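Local coordinates for intestinal fatty acid binding protein (Rattus norvegicus, PDB 1ICM) that binds long-chain fatty acids such as myristate inside a beta-barrel, and so probably serves in their uptake or transport within intestinal cells, at residues N98-A104 / T116-E120; N87-G91 / I103-E107; H33-L38 / K50-F55; W6-E12 / A124-K130. All coordinates share one frame; numbering follows the deposited sequence.

Contact 1. Residues N98-A104 / T116-E120; sequences NGKELIA and TYTYE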
# COMPACT_ATOMS: atom_id res chain seq x y z
N ASN A 98 -10.05 14.02 6.94
CA ASN A 98 -11.06 14.43 6.00
C ASN A 98 -12.16 13.42 5.69
O ASN A 98 -13.08 13.77 4.94
CB ASN A 98 -10.43 15.15 4.79
CG ASN A 98 -9.73 14.23 3.82
OD1 ASN A 98 -8.96 14.64 2.91
ND2 ASN A 98 -10.02 12.95 3.96
N GLY A 99 -12.08 12.19 6.23
CA GLY A 99 -13.10 11.19 5.99
C GLY A 99 -13.25 10.66 4.57
O GLY A 99 -14.18 9.96 4.20
N LYS A 100 -12.32 11.00 3.71
CA LYS A 100 -12.37 10.57 2.33
C LYS A 100 -11.92 9.12 2.17
O LYS A 100 -11.12 8.64 2.94
CB LYS A 100 -11.69 11.56 1.39
CG LYS A 100 -12.60 12.79 1.31
CD LYS A 100 -11.96 14.09 0.84
CE LYS A 100 -12.98 15.18 0.55
NZ LYS A 100 -13.83 14.84 -0.60
N GLU A 101 -12.49 8.46 1.19
CA GLU A 101 -12.22 7.05 0.94
C GLU A 101 -11.02 6.80 0.04
O GLU A 101 -10.80 7.45 -1.00
CB GLU A 101 -13.51 6.42 0.35
CG GLU A 101 -13.37 5.00 -0.21
CD GLU A 101 -14.52 4.62 -1.10
OE1 GLU A 101 -14.46 5.19 -2.29
OE2 GLU A 101 -15.40 3.86 -0.73
N LEU A 102 -10.29 5.76 0.44
CA LEU A 102 -9.12 5.33 -0.32
C LEU A 102 -9.21 3.81 -0.43
O LEU A 102 -9.32 3.11 0.59
CB LEU A 102 -7.81 5.70 0.43
CG LEU A 102 -6.48 5.51 -0.34
CD1 LEU A 102 -5.36 6.28 0.37
CD2 LEU A 102 -6.14 4.00 -0.36
N ILE A 103 -9.20 3.36 -1.65
CA ILE A 103 -9.28 1.91 -1.89
C ILE A 103 -7.93 1.37 -2.36
O ILE A 103 -7.28 1.98 -3.21
CB ILE A 103 -10.17 1.68 -3.12
CG1 ILE A 103 -11.58 2.17 -2.84
CG2 ILE A 103 -10.22 0.18 -3.43
CD1 ILE A 103 -12.20 1.61 -1.58
N ALA A 104 -7.56 0.18 -1.88
CA ALA A 104 -6.32 -0.39 -2.38
C ALA A 104 -6.56 -1.86 -2.73
O ALA A 104 -7.31 -2.55 -2.04
CB ALA A 104 -5.18 -0.28 -1.38
N THR A 116 -2.76 -1.45 -6.55
CA THR A 116 -3.43 -0.31 -7.18
C THR A 116 -4.12 0.50 -6.08
O THR A 116 -4.68 -0.07 -5.12
CB THR A 116 -4.55 -0.84 -8.11
OG1 THR A 116 -3.94 -1.63 -9.09
CG2 THR A 116 -5.21 0.26 -8.92
N TYR A 117 -4.13 1.81 -6.27
CA TYR A 117 -4.84 2.67 -5.33
C TYR A 117 -5.79 3.62 -6.10
O TYR A 117 -5.53 4.05 -7.23
CB TYR A 117 -3.91 3.65 -4.56
CG TYR A 117 -2.58 3.13 -4.01
CD1 TYR A 117 -2.57 2.09 -3.08
CD2 TYR A 117 -1.37 3.71 -4.38
CE1 TYR A 117 -1.37 1.60 -2.55
CE2 TYR A 117 -0.16 3.25 -3.84
CZ TYR A 117 -0.16 2.18 -2.94
OH TYR A 117 1.02 1.69 -2.42
N THR A 118 -6.86 4.03 -5.43
CA THR A 118 -7.73 5.05 -6.00
C THR A 118 -8.08 6.04 -4.87
O THR A 118 -8.34 5.67 -3.72
CB THR A 118 -9.07 4.56 -6.62
OG1 THR A 118 -9.78 3.84 -5.62
CG2 THR A 118 -8.84 3.66 -7.83
N TYR A 119 -8.11 7.31 -5.26
CA TYR A 119 -8.45 8.35 -4.31
C TYR A 119 -8.97 9.58 -5.08
O TYR A 119 -8.31 10.06 -6.02
CB TYR A 119 -7.20 8.77 -3.51
CG TYR A 119 -7.45 9.92 -2.55
CD1 TYR A 119 -8.10 9.72 -1.33
CD2 TYR A 119 -6.93 11.18 -2.83
CE1 TYR A 119 -8.34 10.71 -0.37
CE2 TYR A 119 -7.13 12.18 -1.87
CZ TYR A 119 -7.84 11.97 -0.69
OH TYR A 119 -8.01 12.99 0.23
N GLU A 120 -10.19 10.01 -4.72
CA GLU A 120 -10.85 11.16 -5.28
C GLU A 120 -10.81 11.20 -6.76
O GLU A 120 -10.54 12.23 -7.35
CB GLU A 120 -10.19 12.44 -4.76
CG GLU A 120 -10.52 12.66 -3.28
CD GLU A 120 -11.98 12.95 -3.13
OE1 GLU A 120 -12.29 14.15 -3.59
OE2 GLU A 120 -12.78 12.17 -2.63
O HOH W 1 -11.97 8.88 -2.56

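Contact 2. Residues N87-G91 / I103-E107; sequences NKLVG and IAVRE. With MYR (myristic acid), chain B.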
# COMPACT_ATOMS: atom_id res chain seq x y z
N ASN A 87 -8.98 -14.12 -5.45
CA ASN A 87 -7.55 -14.23 -5.26
C ASN A 87 -6.87 -12.95 -4.86
O ASN A 87 -5.67 -12.92 -4.64
CB ASN A 87 -6.94 -14.74 -6.58
CG ASN A 87 -6.78 -16.23 -6.43
OD1 ASN A 87 -5.96 -16.70 -5.62
ND2 ASN A 87 -7.59 -16.97 -7.20
N LYS A 88 -7.65 -11.88 -4.81
CA LYS A 88 -7.14 -10.57 -4.47
C LYS A 88 -7.41 -10.16 -3.05
O LYS A 88 -8.35 -10.62 -2.40
CB LYS A 88 -7.93 -9.51 -5.22
CG LYS A 88 -8.05 -9.65 -6.73
CD LYS A 88 -9.07 -8.65 -7.28
CE LYS A 88 -8.72 -8.25 -8.71
NZ LYS A 88 -9.78 -7.52 -9.44
N LEU A 89 -6.57 -9.20 -2.61
CA LEU A 89 -6.79 -8.58 -1.30
C LEU A 89 -7.38 -7.20 -1.67
O LEU A 89 -6.81 -6.50 -2.53
CB LEU A 89 -5.53 -8.43 -0.45
CG LEU A 89 -5.06 -9.70 0.24
CD1 LEU A 89 -3.68 -9.44 0.87
CD2 LEU A 89 -6.04 -9.96 1.37
N VAL A 90 -8.53 -6.86 -1.06
CA VAL A 90 -9.21 -5.59 -1.34
C VAL A 90 -9.20 -4.84 -0.04
O VAL A 90 -9.60 -5.44 0.96
CB VAL A 90 -10.62 -5.85 -1.87
CG1 VAL A 90 -11.41 -4.53 -1.98
CG2 VAL A 90 -10.54 -6.52 -3.24
N GLY A 91 -8.66 -3.60 -0.07
CA GLY A 91 -8.55 -2.81 1.12
C GLY A 91 -9.45 -1.58 1.03
O GLY A 91 -9.35 -0.80 0.08
N ILE A 103 -9.20 3.36 -1.65
CA ILE A 103 -9.28 1.91 -1.89
C ILE A 103 -7.93 1.37 -2.36
O ILE A 103 -7.28 1.98 -3.21
CB ILE A 103 -10.17 1.68 -3.12
CG1 ILE A 103 -11.58 2.17 -2.84
CG2 ILE A 103 -10.22 0.18 -3.43
CD1 ILE A 103 -12.20 1.61 -1.58
N ALA A 104 -7.56 0.18 -1.88
CA ALA A 104 -6.32 -0.39 -2.38
C ALA A 104 -6.56 -1.86 -2.73
O ALA A 104 -7.31 -2.55 -2.04
CB ALA A 104 -5.18 -0.28 -1.38
N VAL A 105 -5.87 -2.31 -3.77
CA VAL A 105 -5.97 -3.70 -4.18
C VAL A 105 -4.57 -4.29 -4.40
O VAL A 105 -3.71 -3.64 -4.99
CB VAL A 105 -6.66 -3.79 -5.55
CG1 VAL A 105 -6.83 -5.25 -6.03
CG2 VAL A 105 -7.98 -3.04 -5.51
N ARG A 106 -4.40 -5.52 -3.95
CA ARG A 106 -3.15 -6.24 -4.14
C ARG A 106 -3.52 -7.50 -4.93
O ARG A 106 -4.40 -8.25 -4.56
CB ARG A 106 -2.54 -6.75 -2.85
CG ARG A 106 -1.76 -5.66 -2.14
CD ARG A 106 -1.18 -6.19 -0.84
NE ARG A 106 -0.28 -5.19 -0.27
CZ ARG A 106 -0.16 -4.89 1.02
NH1 ARG A 106 -0.95 -5.45 1.94
NH2 ARG A 106 0.73 -3.96 1.38
N GLU A 107 -2.83 -7.70 -6.04
CA GLU A 107 -3.10 -8.89 -6.82
C GLU A 107 -1.80 -9.36 -7.50
O GLU A 107 -0.93 -8.56 -7.79
CB GLU A 107 -4.19 -8.55 -7.82
CG GLU A 107 -3.62 -7.80 -9.01
CD GLU A 107 -4.72 -7.26 -9.89
OE1 GLU A 107 -5.37 -8.22 -10.54
OE2 GLU A 107 -4.93 -6.05 -9.94
C1 MYR B . -0.49 -2.81 4.34
O1 MYR B . 0.74 -2.95 3.97
O2 MYR B . -1.31 -3.65 4.09
C2 MYR B . -0.79 -1.53 5.11
C3 MYR B . -1.79 -0.60 4.44
C4 MYR B . -1.33 -0.04 3.10
C5 MYR B . -2.30 0.95 2.45
C6 MYR B . -1.60 1.74 1.34
C7 MYR B . -2.05 3.18 1.17
C8 MYR B . -0.84 4.09 0.96
C9 MYR B . -1.05 5.06 -0.18
C10 MYR B . 0.25 5.59 -0.76
C11 MYR B . 0.62 6.93 -0.15
C12 MYR B . 2.05 7.40 -0.39
C13 MYR B . 2.29 8.69 0.38
C14 MYR B . 3.59 9.40 0.06

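Contact 3. Residues H33-L38 / K50-F55; sequences HDNLKL and KESSNF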
# COMPACT_ATOMS: atom_id res chain seq x y z
N HIS A 33 10.93 7.36 -5.52
CA HIS A 33 12.17 6.65 -5.52
C HIS A 33 12.44 6.26 -4.07
O HIS A 33 13.52 6.50 -3.50
CB HIS A 33 13.28 7.60 -5.95
CG HIS A 33 13.33 7.88 -7.39
ND1 HIS A 33 12.73 9.01 -7.93
CD2 HIS A 33 13.94 7.16 -8.37
CE1 HIS A 33 12.99 8.97 -9.23
NE2 HIS A 33 13.70 7.88 -9.53
N ASP A 34 11.43 5.66 -3.42
CA ASP A 34 11.58 5.28 -2.03
C ASP A 34 12.22 3.91 -1.70
O ASP A 34 12.38 3.64 -0.50
CB ASP A 34 10.20 5.40 -1.36
CG ASP A 34 9.16 4.42 -1.85
OD1 ASP A 34 9.50 3.70 -2.89
OD2 ASP A 34 8.07 4.30 -1.29
N ASN A 35 12.56 3.16 -2.76
CA ASN A 35 13.18 1.82 -2.60
C ASN A 35 12.34 0.94 -1.70
O ASN A 35 12.88 0.18 -0.92
CB ASN A 35 14.63 1.82 -2.04
CG ASN A 35 15.57 2.48 -3.03
OD1 ASN A 35 15.76 1.97 -4.15
ND2 ASN A 35 16.12 3.63 -2.64
N LEU A 36 11.02 1.04 -1.81
CA LEU A 36 10.17 0.23 -0.91
C LEU A 36 10.31 -1.28 -1.20
O LEU A 36 10.31 -1.72 -2.34
CB LEU A 36 8.71 0.68 -1.20
CG LEU A 36 7.65 -0.06 -0.41
CD1 LEU A 36 7.79 0.11 1.11
CD2 LEU A 36 6.27 0.38 -0.97
N LYS A 37 10.37 -2.00 -0.11
CA LYS A 37 10.48 -3.44 -0.08
C LYS A 37 9.49 -3.94 0.96
O LYS A 37 9.33 -3.40 2.09
CB LYS A 37 11.89 -3.72 0.41
CG LYS A 37 12.19 -5.17 0.70
CD LYS A 37 13.70 -5.36 0.71
CE LYS A 37 14.18 -6.19 1.89
NZ LYS A 37 15.59 -6.62 1.78
N LEU A 38 8.76 -5.01 0.58
CA LEU A 38 7.79 -5.56 1.52
C LEU A 38 8.09 -7.04 1.73
O LEU A 38 8.36 -7.79 0.77
CB LEU A 38 6.39 -5.54 0.83
CG LEU A 38 5.85 -4.15 0.44
CD1 LEU A 38 4.54 -4.32 -0.32
CD2 LEU A 38 5.58 -3.38 1.73
N LYS A 50 6.24 -6.40 6.57
CA LYS A 50 7.36 -5.63 7.04
C LYS A 50 7.63 -4.68 5.90
O LYS A 50 7.96 -5.10 4.79
CB LYS A 50 8.57 -6.51 7.24
CG LYS A 50 8.50 -7.09 8.64
CD LYS A 50 9.38 -8.30 8.78
CE LYS A 50 9.28 -8.79 10.21
NZ LYS A 50 9.54 -7.67 11.13
N GLU A 51 7.45 -3.41 6.22
CA GLU A 51 7.63 -2.39 5.22
C GLU A 51 8.98 -1.74 5.47
O GLU A 51 9.26 -1.33 6.62
CB GLU A 51 6.45 -1.41 5.42
CG GLU A 51 6.52 -0.15 4.53
CD GLU A 51 5.38 0.79 4.83
OE1 GLU A 51 4.25 0.41 5.08
OE2 GLU A 51 5.75 2.05 4.82
N SER A 52 9.77 -1.65 4.41
CA SER A 52 11.09 -1.04 4.56
C SER A 52 11.31 -0.09 3.40
O SER A 52 11.13 -0.45 2.22
CB SER A 52 12.14 -2.15 4.59
OG SER A 52 13.44 -1.64 4.62
N SER A 53 11.67 1.16 3.73
CA SER A 53 11.88 2.12 2.64
C SER A 53 12.90 3.17 3.07
O SER A 53 13.35 3.12 4.22
CB SER A 53 10.60 2.85 2.25
OG SER A 53 10.20 3.71 3.31
N ASN A 54 13.17 4.12 2.17
CA ASN A 54 14.11 5.19 2.52
C ASN A 54 13.57 6.01 3.68
O ASN A 54 14.35 6.61 4.43
CB ASN A 54 14.49 6.14 1.39
CG ASN A 54 15.28 5.54 0.26
OD1 ASN A 54 16.01 4.57 0.46
ND2 ASN A 54 15.11 6.09 -0.94
N PHE A 55 12.25 6.02 3.86
CA PHE A 55 11.59 6.77 4.94
C PHE A 55 11.55 6.11 6.29
O PHE A 55 11.69 6.75 7.34
CB PHE A 55 10.12 7.10 4.58
CG PHE A 55 9.95 7.89 3.31
CD1 PHE A 55 10.20 9.26 3.31
CD2 PHE A 55 9.53 7.32 2.11
CE1 PHE A 55 10.06 10.04 2.16
CE2 PHE A 55 9.38 8.08 0.95
CZ PHE A 55 9.65 9.45 0.97

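Contact 4. Residues W6-E12 / A124-K130; sequences WKVDRNE and AKRIFKK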
# COMPACT_ATOMS: atom_id res chain seq x y z
N TRP A 6 9.22 -8.67 -1.72
CA TRP A 6 8.89 -7.99 -2.97
C TRP A 6 9.56 -6.62 -2.99
O TRP A 6 9.56 -5.92 -1.97
CB TRP A 6 7.36 -7.78 -2.98
CG TRP A 6 6.53 -9.05 -2.90
CD1 TRP A 6 6.05 -9.65 -1.77
CD2 TRP A 6 6.10 -9.86 -4.01
NE1 TRP A 6 5.37 -10.81 -2.08
CE2 TRP A 6 5.37 -10.94 -3.46
CE3 TRP A 6 6.30 -9.81 -5.41
CZ2 TRP A 6 4.80 -11.93 -4.30
CZ3 TRP A 6 5.73 -10.77 -6.23
CH2 TRP A 6 5.01 -11.83 -5.66
N LYS A 7 10.10 -6.21 -4.13
CA LYS A 7 10.80 -4.94 -4.27
C LYS A 7 10.19 -4.13 -5.39
O LYS A 7 9.99 -4.59 -6.52
CB LYS A 7 12.29 -5.14 -4.56
CG LYS A 7 13.12 -3.86 -4.72
CD LYS A 7 13.66 -3.24 -3.43
CE LYS A 7 14.81 -2.24 -3.60
NZ LYS A 7 15.73 -2.15 -2.44
N VAL A 8 9.91 -2.87 -5.09
CA VAL A 8 9.28 -2.09 -6.14
C VAL A 8 10.08 -1.98 -7.43
O VAL A 8 11.29 -1.82 -7.35
CB VAL A 8 8.84 -0.72 -5.60
CG1 VAL A 8 10.08 0.15 -5.33
CG2 VAL A 8 7.87 -0.04 -6.57
N ASP A 9 9.41 -2.05 -8.59
CA ASP A 9 10.06 -1.98 -9.87
C ASP A 9 9.64 -0.75 -10.69
O ASP A 9 10.49 -0.08 -11.28
CB ASP A 9 9.66 -3.24 -10.63
CG ASP A 9 10.27 -3.29 -11.99
OD1 ASP A 9 11.56 -3.26 -12.03
OD2 ASP A 9 9.61 -3.38 -12.99
N ARG A 10 8.34 -0.46 -10.77
CA ARG A 10 7.89 0.70 -11.52
C ARG A 10 6.57 1.22 -10.97
O ARG A 10 5.89 0.50 -10.23
CB ARG A 10 7.78 0.46 -13.01
CG ARG A 10 6.89 -0.74 -13.26
CD ARG A 10 7.00 -1.29 -14.69
NE ARG A 10 5.99 -2.32 -14.94
CZ ARG A 10 6.04 -3.61 -14.55
NH1 ARG A 10 7.07 -4.11 -13.87
NH2 ARG A 10 5.06 -4.47 -14.84
N ASN A 11 6.26 2.46 -11.33
CA ASN A 11 5.01 3.08 -10.86
C ASN A 11 4.23 3.60 -12.03
O ASN A 11 4.79 3.84 -13.12
CB ASN A 11 5.33 4.32 -10.03
CG ASN A 11 6.34 4.06 -8.93
OD1 ASN A 11 6.20 3.20 -8.04
ND2 ASN A 11 7.39 4.86 -8.96
N GLU A 12 2.93 3.81 -11.79
CA GLU A 12 2.09 4.39 -12.82
C GLU A 12 1.27 5.50 -12.19
O GLU A 12 0.63 5.25 -11.17
CB GLU A 12 1.18 3.35 -13.50
CG GLU A 12 2.00 2.46 -14.47
CD GLU A 12 1.19 1.48 -15.29
OE1 GLU A 12 -0.08 1.82 -15.36
OE2 GLU A 12 1.67 0.50 -15.81
N ALA A 124 -3.57 5.07 -9.19
CA ALA A 124 -2.12 4.96 -9.30
C ALA A 124 -1.78 3.49 -9.09
O ALA A 124 -2.52 2.77 -8.42
CB ALA A 124 -1.39 5.70 -8.18
N LYS A 125 -0.64 3.02 -9.60
CA LYS A 125 -0.21 1.66 -9.34
C LYS A 125 1.29 1.67 -9.00
O LYS A 125 2.09 2.52 -9.49
CB LYS A 125 -0.25 0.78 -10.57
CG LYS A 125 -1.55 0.83 -11.32
CD LYS A 125 -1.78 -0.54 -11.94
CE LYS A 125 -2.48 -0.48 -13.28
NZ LYS A 125 -3.77 0.23 -13.26
N ARG A 126 1.65 0.69 -8.17
CA ARG A 126 3.03 0.38 -7.81
C ARG A 126 3.21 -1.10 -8.13
O ARG A 126 2.45 -1.91 -7.61
CB ARG A 126 3.37 0.66 -6.35
CG ARG A 126 3.14 2.15 -6.08
CD ARG A 126 4.04 2.70 -4.97
NE ARG A 126 5.38 2.98 -5.49
CZ ARG A 126 6.34 3.28 -4.63
NH1 ARG A 126 6.01 3.33 -3.33
NH2 ARG A 126 7.55 3.56 -5.08
N ILE A 127 4.15 -1.44 -9.00
CA ILE A 127 4.36 -2.86 -9.34
C ILE A 127 5.68 -3.40 -8.75
O ILE A 127 6.74 -2.78 -8.93
CB ILE A 127 4.27 -2.94 -10.86
CG1 ILE A 127 2.87 -2.47 -11.29
CG2 ILE A 127 4.63 -4.35 -11.34
CD1 ILE A 127 2.75 -2.10 -12.77
N PHE A 128 5.67 -4.54 -8.05
CA PHE A 128 6.86 -5.10 -7.42
C PHE A 128 7.32 -6.40 -8.06
O PHE A 128 6.47 -7.11 -8.60
CB PHE A 128 6.46 -5.52 -5.99
CG PHE A 128 5.93 -4.36 -5.16
CD1 PHE A 128 4.68 -3.77 -5.40
CD2 PHE A 128 6.69 -3.83 -4.11
CE1 PHE A 128 4.20 -2.70 -4.63
CE2 PHE A 128 6.24 -2.75 -3.33
CZ PHE A 128 4.99 -2.18 -3.60
N LYS A 129 8.63 -6.69 -7.99
CA LYS A 129 9.16 -7.93 -8.53
C LYS A 129 9.53 -8.78 -7.35
O LYS A 129 9.92 -8.27 -6.32
CB LYS A 129 10.37 -7.74 -9.41
CG LYS A 129 9.97 -7.51 -10.86
CD LYS A 129 11.22 -7.22 -11.68
CE LYS A 129 10.88 -6.50 -12.98
NZ LYS A 129 9.86 -7.22 -13.77
N LYS A 130 9.38 -10.09 -7.48
CA LYS A 130 9.75 -10.94 -6.36
C LYS A 130 11.27 -11.07 -6.34
O LYS A 130 11.92 -11.16 -7.39
CB LYS A 130 9.13 -12.32 -6.53
CG LYS A 130 8.63 -12.93 -5.23
CD LYS A 130 8.00 -14.28 -5.56
CE LYS A 130 7.03 -14.81 -4.53
NZ LYS A 130 6.17 -15.81 -5.19
O HOH W 2 9.85 3.52 -7.40

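Contact 1. Residues N98-A104 / T116-E120
Ile103 and Thr118 face each other as an antiparallel hydrogen-bonded pair, and the backbone bonds of this contact are centred on them. Ile103 N gives its hydrogen to Thr118 O at 3.2 Å, and Thr118 N returns the bond to Ile103 O at 3.1 Å. Alpha hydrogens add weaker contacts beside these bonds, among them one from Ala104 CA to Thr116 O. Toward the open end of the hairpin water 1 accepts from Glu120 N; it also lies near Glu101 O, but that approach is doubtfully short.

Among the side chains, Ile103 and Thr118 lie side by side and point the same way. The hydroxyl of Thr118 sits between its own backbone N and carbonyl carbon (chi1 57°), which sets OG1 3.3 Å from Ile103 CB. On the other face of the sheet Ala104 CB meets the Tyr117 ring at its edge, in the ring plane, 3.9 Å from CD1. The Tyr119 ring is approached obliquely by Lys100 CB, 3.9 Å from CE1, while Glu120 CG covers one face over the ring centre.

At the exposed end Lys100 and Glu120 cross at about a right angle and form a salt bridge with a weak hydrogen bond, NZ to OE1 3.4 Å.

Tyr119 also packs on Phe17 and Met21 of helix 14-21, and Tyr117 touches the bound myristate. The whole is a beta hairpin of strands 101-109 and 112-119, neighbouring staves of the fatty-acid-binding-protein barrel, with Tyr117 on the face turned to the lipid.

Contact 2. Residues N87-G91 / I103-E107
Arg106 grips the myristate carboxylate with two hydrogen bonds, NH2 to O1 at 2.8 Å and NH1 to O2 also at 2.8 Å. The first is the straighter, 166° at the hydrogen against 137°, and O1 lies at the guanidinium edge, in its plane. An extended chain from CG to NE carries the group inward from the strand, and Gln115 OE1 accepts from NE, which should help to fix the guanidinium's rotation. The paired charges would probably favour an ionised carboxylate.

Behind this head group, Arg106 and Leu89 form an antiparallel hydrogen-bonded pair: Leu89 N reaches Arg106 O at 3.1 Å, and Arg106 N reaches Leu89 O at 3.0 Å. Gly91 and Ala104 form the next such pair, with a short bond of 2.6 Å from Gly91 N to Ala104 O. Strands 88-95 and 101-109 thus make one hairpin of the lipid-binding barrel, its Arg106 face turned to the ligand.

Leu89 CB packs on Arg106 CB at 4.2 Å, and Trp82 of strand 77-85 touches both side chains. On the opposite face Val105 CG1 lies 3.7 Å from Leu89 O. At the end of the pairing Lys88 and Glu107 run side by side in the same direction, Lys88 CE 3.8 Å from Glu107 OE1.

Contact 3. Residues H33-L38 / K50-F55
Leu36 and Glu51 cross obliquely at the close-packed end of this contact, with Leu36 CD1 3.7 Å from Glu51 CG. Leu36 CG stands opposite the backbone N (chi1 178°), a torsion that carries CD1 toward the other segment, where it also approaches Ser53 CB. Next to it Lys37 and Ser52 form an antiparallel hydrogen-bonded pair: Lys37 N to Ser52 O and Ser52 N to Lys37 O are both 2.9 Å. Leu38 CD2 continues the apolar side, over Glu51 CA, and Leu36 and Leu38 both touch Phe128 of strand 122-130. Glu51 sends its carboxylate elsewhere, to Tyr70 and Arg56.

Toward the other end regular strand pairing gives way to turns. Asp34 O still accepts from Asn54 N at 2.8 Å, but Asp34 OD1 takes the amide of Leu36 from above the carboxylate plane, an Asx turn, and Ser53 OG takes that of Phe55, an ST turn. Asp34 also has a salt bridge to Arg126, so its carboxylate ties this turn to the neighbouring part of the sheet. Phe55 CE2 comes obliquely to within 3.6 Å of Asp34 CB.

The exposed edge is held more lightly. Asn35 ND2 donates to Asn54 OD1 at 3.2 Å; the hydrogen points nearly straight at the oxygen, yet the two amide planes are 70° apart and the donor meets the oxygen broadside, at 95° to its C=O bond.

Strand pairing that gives way to an Asx turn and an ST turn marks the open end of the hairpin formed by strands 37-43 and 46-52, part of the fatty-acid-binding-protein barrel.

Contact 4. Residues W6-E12 / A124-K130
Asn11 and Arg126 meet because each side chain leaves its strand with CG beside the backbone N (chi1 -52° and -60°), and the arginine then bends at chi3, 80°, to bring its edge to the amide. Arg126 NE donates to Asn11 OD1 at 2.7 Å; the oxygen lies in the guanidinium plane, whereas the donor sits above the plane of the Asn11 carbonyl. NH2 adds a weak bond to the same oxygen, and water 2 accepts from Asn11 ND2 and weakly from Arg126 NH2.

The strands pair antiparallel, with Ile127 N to Arg10 O at 2.9 Å and Lys7 N to Lys129 O at 3.0 Å. Between these bonds Asp9 and Arg10 both face Ile127, whose O accepts from Asp9 N at 2.8 Å and only weakly from Arg10 N: a classic beta bulge. This pairing of the first and last strands, 4-12 and 122-130, joins the chain's two ends within the lipid-binding barrel.

At the bulge Asp9 OD2 accepts from Arg10 NH1 at 2.8 Å through its anti lone pair. Lys129 makes a long salt bridge to the same carboxylate, and Glu112 is shared by Arg10 and Lys129. Ile127 CG2 lies over one face of the Arg10 guanidinium, 3.5 Å from NH1. Farther along, Lys130 lays its chain across the Trp6 indole in a CH-pi contact, CG 3.7 Å from the centroid of the six-membered ring, while Trp6 CB packs against Phe128 CB at 3.9 Å.

The four contacts belong to one antiparallel sheet curled round the bound myristate. Contacts 1 and 2 share Ile103 and Ala104 on strand 101-109, their centres about 13 Å apart, and Thr116 N lies 2.9 Å from Val105 O. Contact 4 encloses the other three along the chain. It meets contact 1 where Tyr117 N approaches Ala124 O at 2.9 Å, and contact 3 through the salt bridge of Asp34 OD1 to Arg126 NH2, 2.9 Å. Contacts 2 and 3 lie on opposite sides of the chain's centre, yet touch in the interior, Arg106 NH2 to Leu38 CD1 at 4.2 Å. Arg106 of contact 2 binds the carboxylate; the Tyr117 side chain of contact 1 is about 4 Å from the ligand.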